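Local coordinates for protein lysyl-trna-dependent l-ysyl-phosphatidylgycerol synthase (Bacillus licheniformis, PDB 4V36) that transfers lysine from lysyl-tRNA to phosphatidylglycerol in the bacterial membrane, a lipid modification associated with bacterial resistance, at residues Y148-E153 and A197-E202; P155-E160 and Y190-P195; E164-S169 and G184-D189; D170-R175 and M226-K231. One frame throughout, in Å; residues are numbered along the deposited sequence.

Contact 1: residues Y148-E153 and A197-E202; sequences YTFHVE and AVLKSE
An antiparallel beta ladder at one margin of the large mixed sheet pairs Thr149 with Lys200 and His151 with Val198, and strand 149-153 is the outermost strand of the sheet on this side. Both are hydrogen-bonded pairs. Thr149 N gives to Lys200 O and Lys200 N to Thr149 O, while His151 N gives to Val198 O at 3.0 Å and Val198 N to His151 O at 2.7 Å, all four bonds close to straight. Between them lies the non-hydrogen-bonded pair Phe150 and Leu199, followed by Val152 and Ala197, where the CA atoms draw to 4.1 Å.

On the face of Phe150 and Val152, Phe150 CG is anti to the backbone N (chi1 -178°), and the ring's CZ reaches Ala197 CB at 3.5 Å. Val152 CG2 meets the same methyl at 3.8 Å, so Ala197 is touched by two side chains of the edge strand. Leu199 CD1 lies near the plane of the Phe150 ring, at its edge, and also meets Tyr148 CB. The other face is more polar: Thr149 OG1 donates to His151 NE2 over 3.1 Å, tying alternate residues of one strand together, while the extended Lys200 chain brings CD to 4.3 Å from His151 CD2.

Helix 236-251 covers the face of Phe150, Val152 and Leu199, with Leu244 on Phe150, Trp247 on Val152 and Leu240 on Leu199. Helix 159-173 lies on the face of Val198 and Lys200, where Phe161 and Leu165 meet Val198, and strand 206-213 continues the sheet beyond strand 196-200.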
# COMPACT_ATOMS: atom_id res chain seq x y z
N TYR A 148 17.37 -21.57 -5.85
CA TYR A 148 17.06 -20.15 -5.81
C TYR A 148 17.49 -19.55 -4.48
O TYR A 148 17.33 -20.17 -3.43
CB TYR A 148 15.57 -19.91 -6.06
CG TYR A 148 15.16 -20.12 -7.50
CD1 TYR A 148 14.80 -21.38 -7.96
CD2 TYR A 148 15.14 -19.06 -8.40
CE1 TYR A 148 14.43 -21.58 -9.27
CE2 TYR A 148 14.77 -19.25 -9.71
CZ TYR A 148 14.41 -20.51 -10.15
OH TYR A 148 14.04 -20.71 -11.46
N THR A 149 18.05 -18.35 -4.53
CA THR A 149 18.54 -17.69 -3.32
C THR A 149 17.88 -16.33 -3.12
O THR A 149 17.62 -15.60 -4.07
CB THR A 149 20.07 -17.51 -3.36
OG1 THR A 149 20.44 -16.86 -4.59
CG2 THR A 149 20.77 -18.86 -3.28
N PHE A 150 17.61 -16.00 -1.86
CA PHE A 150 16.92 -14.77 -1.50
C PHE A 150 17.87 -13.78 -0.83
O PHE A 150 18.55 -14.13 0.13
CB PHE A 150 15.74 -15.09 -0.58
CG PHE A 150 14.93 -13.89 -0.19
CD1 PHE A 150 14.00 -13.34 -1.06
CD2 PHE A 150 15.07 -13.32 1.07
CE1 PHE A 150 13.25 -12.24 -0.70
CE2 PHE A 150 14.32 -12.22 1.43
CZ PHE A 150 13.41 -11.68 0.55
N HIS A 151 17.92 -12.56 -1.35
CA HIS A 151 18.84 -11.55 -0.84
C HIS A 151 18.17 -10.19 -0.67
O HIS A 151 17.35 -9.79 -1.50
CB HIS A 151 20.05 -11.41 -1.76
CG HIS A 151 20.78 -12.70 -2.01
ND1 HIS A 151 21.71 -13.20 -1.13
CD2 HIS A 151 20.71 -13.58 -3.03
CE1 HIS A 151 22.19 -14.34 -1.60
NE2 HIS A 151 21.59 -14.59 -2.75
N VAL A 152 18.53 -9.48 0.39
CA VAL A 152 18.03 -8.13 0.62
C VAL A 152 19.16 -7.11 0.45
O VAL A 152 20.15 -7.14 1.17
CB VAL A 152 17.41 -7.98 2.02
CG1 VAL A 152 17.08 -6.52 2.30
CG2 VAL A 152 16.17 -8.85 2.15
N GLU A 153 19.00 -6.22 -0.52
CA GLU A 153 20.03 -5.23 -0.83
C GLU A 153 19.71 -3.87 -0.21
O GLU A 153 18.54 -3.51 -0.06
CB GLU A 153 20.20 -5.09 -2.34
CG GLU A 153 20.41 -6.41 -3.07
CD GLU A 153 21.72 -7.09 -2.69
OE1 GLU A 153 22.67 -6.37 -2.31
OE2 GLU A 153 21.79 -8.33 -2.77
N ALA A 197 14.55 -6.42 -1.86
CA ALA A 197 14.76 -7.86 -1.77
C ALA A 197 14.66 -8.49 -3.15
O ALA A 197 13.72 -8.22 -3.89
CB ALA A 197 13.75 -8.48 -0.82
N VAL A 198 15.63 -9.34 -3.49
CA VAL A 198 15.64 -9.99 -4.79
C VAL A 198 15.69 -11.51 -4.68
O VAL A 198 16.17 -12.05 -3.68
CB VAL A 198 16.83 -9.51 -5.65
CG1 VAL A 198 16.73 -8.02 -5.94
CG2 VAL A 198 18.15 -9.83 -4.96
N LEU A 199 15.19 -12.18 -5.70
CA LEU A 199 15.30 -13.63 -5.80
C LEU A 199 16.14 -14.00 -7.02
O LEU A 199 15.76 -13.69 -8.15
CB LEU A 199 13.92 -14.28 -5.88
CG LEU A 199 13.91 -15.81 -5.80
CD1 LEU A 199 14.31 -16.27 -4.41
CD2 LEU A 199 12.56 -16.38 -6.20
N LYS A 200 17.27 -14.65 -6.78
CA LYS A 200 18.18 -15.01 -7.86
C LYS A 200 18.16 -16.51 -8.14
O LYS A 200 17.93 -17.31 -7.24
CB LYS A 200 19.61 -14.57 -7.53
CG LYS A 200 19.80 -13.06 -7.46
CD LYS A 200 21.26 -12.72 -7.18
CE LYS A 200 21.49 -11.22 -7.15
NZ LYS A 200 22.92 -10.89 -6.89
N SER A 201 18.41 -16.87 -9.39
CA SER A 201 18.55 -18.27 -9.78
C SER A 201 19.94 -18.77 -9.43
O SER A 201 20.72 -18.05 -8.81
CB SER A 201 18.28 -18.44 -11.27
OG SER A 201 19.19 -17.68 -12.04
N GLU A 202 20.25 -20.00 -9.82
CA GLU A 202 21.57 -20.57 -9.58
C GLU A 202 22.65 -19.80 -10.35
O GLU A 202 23.77 -19.65 -9.87
CB GLU A 202 21.61 -22.04 -9.98
CG GLU A 202 20.93 -22.97 -9.00
CD GLU A 202 20.99 -24.42 -9.43
OE1 GLU A 202 21.20 -24.67 -10.64
OE2 GLU A 202 20.83 -25.31 -8.57

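Contact 2: residues P155-E160 and Y190-P195; sequences PPFSRE and YLQKAP
Pro155 and Gln192 mark the nearest backbone approach, their CA atoms 5.6 Å apart, where the loop leading into helix 159-173 passes residues 190-195, at the C-terminal side of the short helix that begins at Glu188. The peptide between Pro155 and Pro156 is cis, and beyond it the chain presents both N and O of Phe157 to one side chain.

That side chain is Gln192, whose carboxamide grips the Phe157 backbone with two bonds. OE1 accepts from Phe157 N at 3.0 Å, on a lone pair. NE2 donates to Phe157 O at 3.1 Å, with the acceptor almost in the amide plane, and the two bonds fix the rotation of the amide. A bend at chi2 (-76°) turns CD of Gln192 back toward the loop. The Phe157 ring points its edge at two backbone carbonyls: CE2 lies 3.2 Å from Leu191 O and 3.5 Å from Ala194 O. Pro155 CA sits over one face of this ring.

Ser158 is the N-cap residue of helix 159-173, its OG making a weak bond to Phe161 N, so the glutamine amide holds the chain just ahead of the helix start, within the connection between sheet strands 149-153 and 196-200.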
# COMPACT_ATOMS: atom_id res chain seq x y z
N PRO A 155 20.27 0.42 -0.19
CA PRO A 155 20.63 1.59 -0.98
C PRO A 155 21.99 2.15 -0.54
O PRO A 155 22.36 1.96 0.61
CB PRO A 155 19.50 2.59 -0.68
CG PRO A 155 18.92 2.13 0.61
CD PRO A 155 19.04 0.63 0.60
N PRO A 156 22.71 2.83 -1.45
CA PRO A 156 22.31 3.19 -2.81
C PRO A 156 22.46 2.05 -3.81
O PRO A 156 23.28 1.16 -3.62
CB PRO A 156 23.27 4.33 -3.15
CG PRO A 156 24.51 3.97 -2.42
CD PRO A 156 24.07 3.32 -1.13
N PHE A 157 21.66 2.09 -4.88
CA PHE A 157 21.71 1.07 -5.91
C PHE A 157 22.32 1.62 -7.20
O PHE A 157 22.05 2.76 -7.59
CB PHE A 157 20.31 0.51 -6.19
CG PHE A 157 19.60 0.04 -4.96
CD1 PHE A 157 19.98 -1.12 -4.31
CD2 PHE A 157 18.53 0.76 -4.44
CE1 PHE A 157 19.32 -1.56 -3.18
CE2 PHE A 157 17.86 0.33 -3.31
CZ PHE A 157 18.26 -0.83 -2.68
N SER A 158 23.15 0.81 -7.85
CA SER A 158 23.81 1.22 -9.09
C SER A 158 22.85 1.12 -10.27
O SER A 158 21.79 0.51 -10.17
CB SER A 158 25.04 0.36 -9.35
OG SER A 158 24.68 -0.99 -9.57
N ARG A 159 23.25 1.72 -11.39
CA ARG A 159 22.44 1.68 -12.61
C ARG A 159 22.34 0.26 -13.14
O ARG A 159 21.30 -0.15 -13.65
CB ARG A 159 23.03 2.61 -13.67
CG ARG A 159 22.33 2.55 -15.02
CD ARG A 159 20.84 2.82 -14.88
NE ARG A 159 20.57 4.12 -14.28
CZ ARG A 159 19.36 4.56 -13.96
NH1 ARG A 159 18.30 3.79 -14.17
NH2 ARG A 159 19.21 5.76 -13.41
N GLU A 160 23.43 -0.50 -13.02
CA GLU A 160 23.45 -1.88 -13.47
C GLU A 160 22.42 -2.71 -12.71
O GLU A 160 21.74 -3.56 -13.29
CB GLU A 160 24.84 -2.49 -13.30
CG GLU A 160 24.93 -3.95 -13.73
CD GLU A 160 26.34 -4.50 -13.63
OE1 GLU A 160 27.28 -3.71 -13.37
OE2 GLU A 160 26.52 -5.72 -13.81
N TYR A 190 12.31 6.81 -5.98
CA TYR A 190 11.51 6.08 -5.01
C TYR A 190 12.20 4.80 -4.55
O TYR A 190 12.17 4.45 -3.37
CB TYR A 190 10.14 5.76 -5.62
CG TYR A 190 9.26 4.88 -4.76
CD1 TYR A 190 8.78 5.32 -3.54
CD2 TYR A 190 8.88 3.61 -5.20
CE1 TYR A 190 7.96 4.51 -2.76
CE2 TYR A 190 8.07 2.80 -4.43
CZ TYR A 190 7.61 3.26 -3.21
OH TYR A 190 6.80 2.46 -2.44
N LEU A 191 12.84 4.11 -5.49
CA LEU A 191 13.48 2.83 -5.20
C LEU A 191 14.74 2.98 -4.34
O LEU A 191 15.18 2.01 -3.71
CB LEU A 191 13.82 2.10 -6.50
CG LEU A 191 12.62 1.59 -7.30
CD1 LEU A 191 13.08 0.90 -8.58
CD2 LEU A 191 11.77 0.65 -6.45
N GLN A 192 15.31 4.17 -4.31
CA GLN A 192 16.50 4.43 -3.51
C GLN A 192 16.17 4.67 -2.04
O GLN A 192 17.06 4.76 -1.20
CB GLN A 192 17.27 5.64 -4.06
CG GLN A 192 17.82 5.47 -5.47
CD GLN A 192 19.06 4.60 -5.53
OE1 GLN A 192 19.58 4.17 -4.50
NE2 GLN A 192 19.54 4.33 -6.73
N LYS A 193 14.87 4.76 -1.74
CA LYS A 193 14.42 5.15 -0.41
C LYS A 193 14.24 3.97 0.55
O LYS A 193 13.92 4.17 1.72
CB LYS A 193 13.10 5.92 -0.51
CG LYS A 193 13.20 7.23 -1.29
CD LYS A 193 14.00 8.26 -0.52
CE LYS A 193 14.04 9.59 -1.27
NZ LYS A 193 14.75 9.47 -2.58
N ALA A 194 14.44 2.76 0.05
CA ALA A 194 14.16 1.57 0.85
C ALA A 194 14.97 0.37 0.38
O ALA A 194 15.42 0.33 -0.76
CB ALA A 194 12.67 1.25 0.81
N PRO A 195 15.17 -0.62 1.27
CA PRO A 195 15.85 -1.86 0.87
C PRO A 195 15.10 -2.60 -0.23
O PRO A 195 13.87 -2.50 -0.31
CB PRO A 195 15.87 -2.69 2.16
CG PRO A 195 15.77 -1.69 3.25
CD PRO A 195 14.90 -0.60 2.72

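Contact 3: residues E164-S169 and G184-D189; sequences ELRQVS and GFFQED. With LYN (2,6-diamino-hexanoic acid amide), chain C.
Phe186 CE1 lies 3.5 Å above the guanidinium plane of Arg166, offset toward its rim, and the two planes stand 65° apart, so the groups meet obliquely rather than in a parallel stack. At the edge of the guanidinium, near its plane, is Glu188 OE2, and at the edge of the Phe186 ring, in plane, is Leu165 CB, 3.9 Å from CE2. Ser169 adds CB and OG beside CD2 of the ring, each at 3.7 Å.

Phe186 CG is anti to the backbone N (chi1 -161°), on a bond directed toward the helix, and the ring fits against Leu165, Arg166 and Ser169, with CZ 3.6 Å from Arg166 N. Arg166 NH2 makes a salt bridge to Glu188 OE2 whose hydrogen bond is long and weak at 3.3 Å. Glu188 OE2 also pairs with Arg159. A water donates to Phe186 O and accepts a weak bond from Arg166 NH1. The partner of Ser169 OG is Arg227.

Phe186 is the centre of an inverse gamma turn, and Gln187 behind it is the N-cap of helix 188-191. The Phe186 ring packs on the helix in the same loop whose Gly184 O accepts from NT of the bound lysine amide at 2.8 Å. The contact joins this loop of the lysine-amide pocket to helix 159-173 and probably helps to position it.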
# COMPACT_ATOMS: atom_id res chain seq x y z
N GLU A 164 18.67 -4.24 -14.20
CA GLU A 164 18.25 -5.63 -14.04
C GLU A 164 16.86 -5.71 -13.42
O GLU A 164 16.09 -6.63 -13.72
CB GLU A 164 19.26 -6.40 -13.19
CG GLU A 164 20.63 -6.53 -13.84
CD GLU A 164 21.66 -7.16 -12.92
OE1 GLU A 164 21.31 -7.48 -11.76
OE2 GLU A 164 22.82 -7.33 -13.35
N LEU A 165 16.54 -4.76 -12.55
CA LEU A 165 15.22 -4.70 -11.94
C LEU A 165 14.18 -4.22 -12.95
O LEU A 165 13.04 -4.67 -12.93
CB LEU A 165 15.22 -3.78 -10.72
CG LEU A 165 16.14 -4.16 -9.56
CD1 LEU A 165 15.92 -3.22 -8.38
CD2 LEU A 165 15.93 -5.60 -9.14
N ARG A 166 14.59 -3.30 -13.82
CA ARG A 166 13.68 -2.75 -14.83
C ARG A 166 13.28 -3.82 -15.84
O ARG A 166 12.12 -3.89 -16.25
CB ARG A 166 14.33 -1.56 -15.54
CG ARG A 166 13.44 -0.94 -16.61
CD ARG A 166 14.08 0.27 -17.25
NE ARG A 166 14.28 1.36 -16.30
CZ ARG A 166 13.33 2.23 -15.95
NH1 ARG A 166 12.11 2.12 -16.46
NH2 ARG A 166 13.60 3.19 -15.07
N GLN A 167 14.25 -4.64 -16.24
CA GLN A 167 13.99 -5.74 -17.17
C GLN A 167 12.96 -6.70 -16.59
O GLN A 167 12.07 -7.17 -17.30
CB GLN A 167 15.28 -6.48 -17.50
CG GLN A 167 16.29 -5.65 -18.28
CD GLN A 167 17.62 -6.34 -18.45
OE1 GLN A 167 17.82 -7.45 -17.96
NE2 GLN A 167 18.55 -5.69 -19.15
N VAL A 168 13.09 -6.99 -15.30
CA VAL A 168 12.12 -7.83 -14.60
C VAL A 168 10.77 -7.13 -14.51
O VAL A 168 9.72 -7.74 -14.73
CB VAL A 168 12.62 -8.19 -13.18
CG1 VAL A 168 11.52 -8.89 -12.39
CG2 VAL A 168 13.87 -9.05 -13.26
N SER A 169 10.80 -5.84 -14.19
CA SER A 169 9.59 -5.04 -14.05
C SER A 169 8.84 -4.92 -15.38
O SER A 169 7.63 -5.16 -15.44
CB SER A 169 9.92 -3.65 -13.51
OG SER A 169 8.76 -2.84 -13.46
N GLY A 184 2.47 1.80 -5.68
CA GLY A 184 3.79 2.21 -6.10
C GLY A 184 4.06 1.87 -7.55
O GLY A 184 3.36 1.05 -8.15
N PHE A 185 5.07 2.51 -8.12
CA PHE A 185 5.51 2.22 -9.47
C PHE A 185 7.03 2.29 -9.56
O PHE A 185 7.69 2.68 -8.60
CB PHE A 185 4.86 3.17 -10.48
CG PHE A 185 4.96 4.63 -10.10
CD1 PHE A 185 6.08 5.37 -10.45
CD2 PHE A 185 3.93 5.25 -9.42
CE1 PHE A 185 6.17 6.71 -10.10
CE2 PHE A 185 4.02 6.59 -9.08
CZ PHE A 185 5.14 7.32 -9.42
N PHE A 186 7.57 1.90 -10.70
CA PHE A 186 9.02 1.85 -10.88
C PHE A 186 9.60 3.25 -11.10
O PHE A 186 9.70 3.71 -12.24
CB PHE A 186 9.38 0.94 -12.05
CG PHE A 186 10.81 0.47 -12.02
CD1 PHE A 186 11.83 1.28 -12.49
CD2 PHE A 186 11.13 -0.79 -11.53
CE1 PHE A 186 13.15 0.84 -12.47
CE2 PHE A 186 12.44 -1.23 -11.51
CZ PHE A 186 13.45 -0.41 -11.98
N GLN A 187 9.96 3.91 -10.01
CA GLN A 187 10.68 5.18 -10.09
C GLN A 187 12.01 5.06 -9.34
O GLN A 187 12.04 4.61 -8.20
CB GLN A 187 9.86 6.33 -9.52
CG GLN A 187 10.56 7.68 -9.62
CD GLN A 187 9.97 8.72 -8.71
OE1 GLN A 187 10.36 8.84 -7.55
NE2 GLN A 187 9.02 9.50 -9.23
N GLU A 188 13.08 5.47 -10.00
CA GLU A 188 14.43 5.31 -9.46
C GLU A 188 14.63 6.06 -8.14
O GLU A 188 15.21 5.51 -7.21
CB GLU A 188 15.45 5.77 -10.50
CG GLU A 188 15.35 4.99 -11.80
CD GLU A 188 16.11 5.65 -12.94
OE1 GLU A 188 16.69 6.73 -12.72
OE2 GLU A 188 16.11 5.08 -14.05
N ASP A 189 14.15 7.29 -8.06
CA ASP A 189 14.20 8.06 -6.82
C ASP A 189 13.51 7.31 -5.69
O ASP A 189 14.04 7.20 -4.58
CB ASP A 189 13.55 9.44 -7.00
CG ASP A 189 14.51 10.46 -7.57
OD1 ASP A 189 15.70 10.44 -7.20
OD2 ASP A 189 14.07 11.30 -8.39
N LYN C . 3.72 -4.38 -8.00
CA LYN C . 3.11 -3.10 -8.30
CB LYN C . 2.06 -3.27 -9.39
CG LYN C . 1.33 -1.97 -9.71
CD LYN C . 0.88 -1.93 -11.16
CE LYN C . -0.10 -3.05 -11.48
NZ LYN C . -0.48 -2.99 -12.92
C LYN C . 2.48 -2.52 -7.06
O LYN C . 1.83 -3.26 -6.32
NT LYN C . 2.64 -1.23 -6.79
O HOH W 1 9.61 3.43 -14.75

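Contact 4: residues D170-R175 and M226-K231; sequences DEWLGR and MRYSKK. With LYN (2,6-diamino-hexanoic acid amide), chain C.
Trp172 meets Arg227 with a face of its indole and Tyr228 with an edge. CG of the tryptophan is anti to the backbone N (chi1 -176°), on a bond directed toward strand 220-228. Arg227 runs extended from CG to NE and crosses the indole at about a right angle; its CG stands over the six-membered ring in a CH-pi contact, 3.8 Å from the centroid. The guanidinium is nearly parallel to the indole. Leu173 CD2 lies over one face of the guanidinium, offset toward its rim, and Leu173 CD1 is 3.8 Å from Arg227 NH1.

Tyr228 takes the crowded position, CG between the backbone N and the carbonyl carbon (chi1 49°). Its ring receives the edge of Trp172 on one face in a T-shaped pair, centroids 4.6 Å apart and planes at 78°, with Trp172 NE1 3.5 Å from Tyr228 CE2. Farther along, Glu171 extends to Ser229 and Lys230: OE2 takes a long, weak bond from Lys230 N at 3.5 Å and OE1 touches Ser229 CB.

Arg227 is held at both terminal nitrogens, NH1 by Ser169 OG and NH2 by a salt bridge to Glu178, which probably limits its movement beside the ligand. The bound lysine amide has its CB 3.4 Å from Trp172 CH2, its CA 3.4 Å from Arg227 NH2, and its N at the edge of the guanidinium. Helix 159-173 and strand 220-228 thus build one wall of the lysine pocket, consistent with a site that receives the lysyl end of the tRNA substrate.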
# COMPACT_ATOMS: atom_id res chain seq x y z
N ASP A 170 9.56 -4.54 -16.43
CA ASP A 170 8.96 -4.38 -17.76
C ASP A 170 8.32 -5.67 -18.25
O ASP A 170 7.25 -5.66 -18.85
CB ASP A 170 10.01 -3.91 -18.77
CG ASP A 170 10.39 -2.45 -18.58
OD1 ASP A 170 9.63 -1.72 -17.91
OD2 ASP A 170 11.44 -2.04 -19.11
N GLU A 171 9.00 -6.79 -18.00
CA GLU A 171 8.50 -8.10 -18.41
C GLU A 171 7.25 -8.46 -17.62
O GLU A 171 6.32 -9.07 -18.16
CB GLU A 171 9.59 -9.16 -18.22
CG GLU A 171 9.30 -10.48 -18.91
CD GLU A 171 10.52 -11.39 -18.95
OE1 GLU A 171 11.54 -11.03 -18.33
OE2 GLU A 171 10.45 -12.45 -19.60
N TRP A 172 7.23 -8.08 -16.35
CA TRP A 172 6.09 -8.35 -15.48
C TRP A 172 4.88 -7.51 -15.87
O TRP A 172 3.74 -7.99 -15.85
CB TRP A 172 6.47 -8.07 -14.02
CG TRP A 172 5.40 -8.40 -13.03
CD1 TRP A 172 5.14 -9.62 -12.49
CD2 TRP A 172 4.46 -7.48 -12.45
NE1 TRP A 172 4.09 -9.53 -11.61
CE2 TRP A 172 3.65 -8.23 -11.57
CE3 TRP A 172 4.22 -6.11 -12.59
CZ2 TRP A 172 2.62 -7.64 -10.83
CZ3 TRP A 172 3.20 -5.54 -11.86
CH2 TRP A 172 2.41 -6.30 -10.99
N LEU A 173 5.12 -6.25 -16.24
CA LEU A 173 4.05 -5.33 -16.61
C LEU A 173 3.37 -5.73 -17.91
O LEU A 173 2.15 -5.61 -18.04
CB LEU A 173 4.59 -3.91 -16.73
CG LEU A 173 4.92 -3.18 -15.43
CD1 LEU A 173 5.59 -1.85 -15.72
CD2 LEU A 173 3.66 -2.98 -14.60
N GLY A 174 4.16 -6.19 -18.88
CA GLY A 174 3.63 -6.52 -20.19
C GLY A 174 3.16 -5.27 -20.90
O GLY A 174 3.90 -4.29 -21.00
N ARG A 175 1.92 -5.28 -21.38
CA ARG A 175 1.37 -4.13 -22.09
C ARG A 175 0.71 -3.16 -21.12
O ARG A 175 0.19 -2.12 -21.53
CB ARG A 175 0.37 -4.58 -23.15
CG ARG A 175 -0.98 -5.02 -22.59
CD ARG A 175 -1.96 -5.38 -23.70
NE ARG A 175 -1.68 -6.68 -24.29
CZ ARG A 175 -0.97 -6.87 -25.40
NH1 ARG A 175 -0.48 -5.83 -26.06
NH2 ARG A 175 -0.77 -8.10 -25.86
N MET A 226 5.97 -6.08 -6.06
CA MET A 226 6.42 -7.47 -6.16
C MET A 226 6.30 -7.91 -7.61
O MET A 226 5.20 -8.16 -8.11
CB MET A 226 5.60 -8.40 -5.26
CG MET A 226 5.88 -9.88 -5.50
SD MET A 226 4.90 -11.01 -4.51
CE MET A 226 5.81 -11.00 -2.97
N ARG A 227 7.44 -7.98 -8.30
CA ARG A 227 7.44 -8.26 -9.73
C ARG A 227 8.43 -9.35 -10.09
O ARG A 227 9.48 -9.48 -9.47
CB ARG A 227 7.74 -6.97 -10.50
CG ARG A 227 6.76 -5.85 -10.17
CD ARG A 227 7.00 -4.58 -10.95
NE ARG A 227 5.98 -3.58 -10.61
CZ ARG A 227 5.90 -2.38 -11.16
NH1 ARG A 227 6.77 -2.00 -12.08
NH2 ARG A 227 4.93 -1.55 -10.78
N TYR A 228 8.07 -10.15 -11.09
CA TYR A 228 8.89 -11.29 -11.49
C TYR A 228 8.88 -11.48 -13.00
O TYR A 228 7.92 -11.11 -13.68
CB TYR A 228 8.39 -12.56 -10.79
CG TYR A 228 6.90 -12.77 -10.90
CD1 TYR A 228 6.34 -13.37 -12.02
CD2 TYR A 228 6.05 -12.38 -9.87
CE1 TYR A 228 4.97 -13.56 -12.12
CE2 TYR A 228 4.68 -12.57 -9.96
CZ TYR A 228 4.15 -13.16 -11.09
OH TYR A 228 2.79 -13.35 -11.18
N SER A 229 9.96 -12.06 -13.52
CA SER A 229 10.07 -12.32 -14.95
C SER A 229 9.35 -13.61 -15.35
O SER A 229 8.84 -14.33 -14.49
CB SER A 229 11.54 -12.39 -15.37
OG SER A 229 12.23 -13.37 -14.62
N LYS A 230 9.31 -13.89 -16.64
CA LYS A 230 8.59 -15.06 -17.15
C LYS A 230 9.32 -16.36 -16.84
O LYS A 230 8.73 -17.44 -16.91
CB LYS A 230 8.36 -14.93 -18.66
CG LYS A 230 7.54 -13.72 -19.07
CD LYS A 230 6.22 -13.67 -18.33
CE LYS A 230 5.44 -12.41 -18.68
NZ LYS A 230 4.25 -12.23 -17.80
N LYS A 231 10.60 -16.27 -16.51
CA LYS A 231 11.39 -17.46 -16.20
C LYS A 231 11.27 -17.84 -14.73
O LYS A 231 11.88 -18.81 -14.28
CB LYS A 231 12.85 -17.26 -16.58
CG LYS A 231 13.56 -16.15 -15.80
CD LYS A 231 15.06 -16.21 -16.02
CE LYS A 231 15.42 -16.18 -17.50
NZ LYS A 231 15.00 -14.91 -18.14
N LYN C . 3.72 -4.38 -8.00
CA LYN C . 3.11 -3.10 -8.30
CB LYN C . 2.06 -3.27 -9.39
CG LYN C . 1.33 -1.97 -9.71
CD LYN C . 0.88 -1.93 -11.16
CE LYN C . -0.10 -3.05 -11.48
NZ LYN C . -0.48 -2.99 -12.92
C LYN C . 2.48 -2.52 -7.06
O LYN C . 1.83 -3.26 -6.32
NT LYN C . 2.64 -1.23 -6.79

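Overall arrangement
Helix 159-173 runs through contacts 2, 3 and 4 and packs on the sheet margin of contact 1 through Leu165 and Val198. Contact 1 is the regular one, dominated by backbone pairing, whereas contact 2 relies on a single amide gripping a loop at the helix start, near the surface. Contacts 2 and 3 join the same pair of helices and meet where Leu191 packs on Phe186, with a very short Arg159 to Glu188 pair alongside. Contacts 3 and 4 both touch the lysine amide, one with a backbone carbonyl and the other with aromatic and guanidinium groups, and Ser169 and Arg227 connect them. None is wholly buried; each mixes buried and partly exposed residues.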